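Local coordinates for protein ferric enterobactin receptor PIRA (Pseudomonas aeruginosa, PDB 5FP2) that probably imports ferric enterobactin and related iron-siderophore complexes, and siderophore-drug conjugates, across the outer membrane as a TonB-dependent receptor, at residues T320-L325 / S344-E349. Sequence-based numbering, arbitrary orientation.
Sequences TRNNRL and SASKLE
Arg321 and Lys347 form a non-hydrogen-bonded antiparallel pair, with CA atoms 4.5 Å apart. Their side chains run alongside each other in the same direction, bringing Arg321 NH1 to 3.0 Å from Lys347 NZ. Both atoms are donors and both groups normally carry positive charge, so nothing bonds them, and at 2.97 Å resolution this spacing deserves little weight. On the same face, Asn323 OD1 approaches the CB of Ala345.

The opposite face carries Thr320, Asn322, Ser346 and Leu348. Ser346 OG sits between its backbone N and carbonyl carbon and lies 3.6 Å from Asn322 CB, a van der Waals contact. Beyond the strand end, Arg324 reaches back toward the 344-349 segment: a bend at chi2 (106°) places CD beside Ser344 O, which CB and CG also approach, while the guanidinium lies obliquely near Ser346 OG, with NH2 the nearest of its atoms.

Backbone bonding sets this register. Thr320 and Leu348 exchange a reciprocal pair of N-H...O bonds, and so do Asn322 and Ser346. In the second pair Asn322 N lies 3.0 Å from Ser346 O. The return bond, Ser346 N to Asn322 O, is longer at 3.2 Å, and its N-H...O angle is more bent (139°). Between the two pairs, the CA of Lys347 meets Thr320 O at 3.3 Å in a CA-H...O contact.

Outward, Arg321 bonds through its backbone to Tyr294 and Lys347 to Asn381, so strand 292-306 flanks one strand and strand 367-381 the other. The short axes of 320-323 and 345-349 run at 164°, close to antiparallel, and 18 unmodelled residues connect the strands, as expected for neighbouring staves of the 22-stranded TonB-dependent receptor barrel joined by a loop that is probably flexible.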
loop_
_atom_site.group_PDB
_atom_site.type_symbol
_atom_site.label_atom_id
_atom_site.label_comp_id
_atom_site.label_asym_id
_atom_site.label_seq_id
_atom_site.Cartn_x
_atom_site.Cartn_y
_atom_site.Cartn_z
ATOM N N THR A 320 11.550 10.177 -13.329
ATOM C CA THR A 320 12.440 9.140 -12.842
ATOM C C THR A 320 13.527 8.877 -13.858
ATOM O O THR A 320 13.227 8.608 -15.015
ATOM C CB THR A 320 11.671 7.833 -12.636
ATOM O OG1 THR A 320 10.471 8.114 -11.913
ATOM C CG2 THR A 320 12.522 6.816 -11.880
ATOM N N ARG A 321 14.781 8.936 -13.423
ATOM C CA ARG A 321 15.899 8.579 -14.281
ATOM C C ARG A 321 16.592 7.343 -13.752
ATOM O O ARG A 321 16.720 7.181 -12.550
ATOM C CB ARG A 321 16.901 9.728 -14.362
ATOM C CG ARG A 321 16.426 10.875 -15.231
ATOM C CD ARG A 321 17.435 12.021 -15.314
ATOM N NE ARG A 321 17.462 12.877 -14.122
ATOM C CZ ARG A 321 16.437 13.610 -13.674
ATOM N NH1 ARG A 321 15.231 13.538 -14.246
ATOM N NH2 ARG A 321 16.612 14.411 -12.624
ATOM N N ASN A 322 16.988 6.450 -14.654
ATOM C CA ASN A 322 17.701 5.234 -14.287
ATOM C C ASN A 322 19.017 5.136 -15.041
ATOM O O ASN A 322 19.011 5.083 -16.264
ATOM C CB ASN A 322 16.864 3.999 -14.642
ATOM C CG ASN A 322 15.632 3.850 -13.772
ATOM O OD1 ASN A 322 15.731 3.563 -12.579
ATOM N ND2 ASN A 322 14.459 4.006 -14.375
ATOM N N ASN A 323 20.126 5.003 -14.322
ATOM C CA ASN A 323 21.417 4.727 -14.955
ATOM C C ASN A 323 21.861 3.274 -14.813
ATOM O O ASN A 323 21.426 2.562 -13.901
ATOM C CB ASN A 323 22.499 5.645 -14.388
ATOM C CG ASN A 323 22.215 7.110 -14.647
ATOM O OD1 ASN A 323 21.451 7.459 -15.551
ATOM N ND2 ASN A 323 22.837 7.981 -13.861
ATOM N N ARG A 324 22.782 2.864 -15.683
ATOM C CA ARG A 324 23.050 1.454 -15.920
ATOM C C ARG A 324 24.548 1.167 -15.913
ATOM O O ARG A 324 25.369 2.070 -16.105
ATOM C CB ARG A 324 22.457 1.033 -17.265
ATOM C CG ARG A 324 20.976 0.669 -17.216
ATOM C CD ARG A 324 20.095 1.751 -17.831
ATOM N NE ARG A 324 18.684 1.601 -17.470
ATOM C CZ ARG A 324 17.881 0.641 -17.932
ATOM N NH1 ARG A 324 18.340 -0.277 -18.774
ATOM N NH2 ARG A 324 16.613 0.577 -17.534
ATOM N N LEU A 325 24.878 -0.116 -15.783
ATOM C CA LEU A 325 26.252 -0.572 -15.537
ATOM C C LEU A 325 27.240 0.032 -16.536
ATOM O O LEU A 325 27.429 -0.490 -17.635
ATOM C CB LEU A 325 26.323 -2.108 -15.592
ATOM C CG LEU A 325 26.037 -2.881 -14.294
ATOM C CD1 LEU A 325 24.736 -2.425 -13.647
ATOM C CD2 LEU A 325 26.020 -4.382 -14.547
ATOM N N SER A 344 24.103 3.913 -20.722
ATOM C CA SER A 344 22.753 4.129 -21.231
ATOM C C SER A 344 21.796 4.487 -20.100
ATOM O O SER A 344 21.825 3.867 -19.041
ATOM C CB SER A 344 22.252 2.878 -21.952
ATOM O OG SER A 344 22.759 2.817 -23.275
ATOM N N ALA A 345 20.919 5.453 -20.362
ATOM C CA ALA A 345 20.016 6.011 -19.352
ATOM C C ALA A 345 18.581 5.944 -19.867
ATOM O O ALA A 345 18.358 5.723 -21.055
ATOM C CB ALA A 345 20.398 7.452 -19.052
ATOM N N SER A 346 17.607 6.116 -18.980
ATOM C CA SER A 346 16.207 6.130 -19.395
ATOM C C SER A 346 15.389 7.007 -18.464
ATOM O O SER A 346 15.621 7.008 -17.260
ATOM C CB SER A 346 15.652 4.712 -19.395
ATOM O OG SER A 346 15.907 4.095 -18.149
ATOM N N LYS A 347 14.480 7.796 -19.027
ATOM C CA LYS A 347 13.701 8.742 -18.237
ATOM C C LYS A 347 12.222 8.494 -18.437
ATOM O O LYS A 347 11.765 8.277 -19.555
ATOM C CB LYS A 347 14.028 10.188 -18.616
ATOM C CG LYS A 347 13.187 11.246 -17.903
ATOM C CD LYS A 347 13.688 12.658 -18.193
ATOM C CE LYS A 347 13.475 13.613 -17.021
ATOM N NZ LYS A 347 14.516 14.691 -16.946
ATOM N N LEU A 348 11.481 8.591 -17.340
ATOM C CA LEU A 348 10.052 8.311 -17.313
ATOM C C LEU A 348 9.393 9.497 -16.626
ATOM O O LEU A 348 9.908 9.989 -15.622
ATOM C CB LEU A 348 9.764 7.034 -16.509
ATOM C CG LEU A 348 8.280 6.662 -16.327
ATOM C CD1 LEU A 348 7.622 6.201 -17.621
ATOM C CD2 LEU A 348 8.087 5.599 -15.252
ATOM N N GLU A 349 8.233 9.920 -17.122
ATOM C CA GLU A 349 7.513 11.030 -16.504
ATOM C C GLU A 349 6.004 10.911 -16.543
ATOM O O GLU A 349 5.423 10.714 -17.612
ATOM C CB GLU A 349 7.877 12.313 -17.213
ATOM C CG GLU A 349 9.263 12.249 -17.804
ATOM C CD GLU A 349 9.677 13.560 -18.356
ATOM O OE1 GLU A 349 8.808 14.453 -18.416
ATOM O OE2 GLU A 349 10.864 13.675 -18.699
#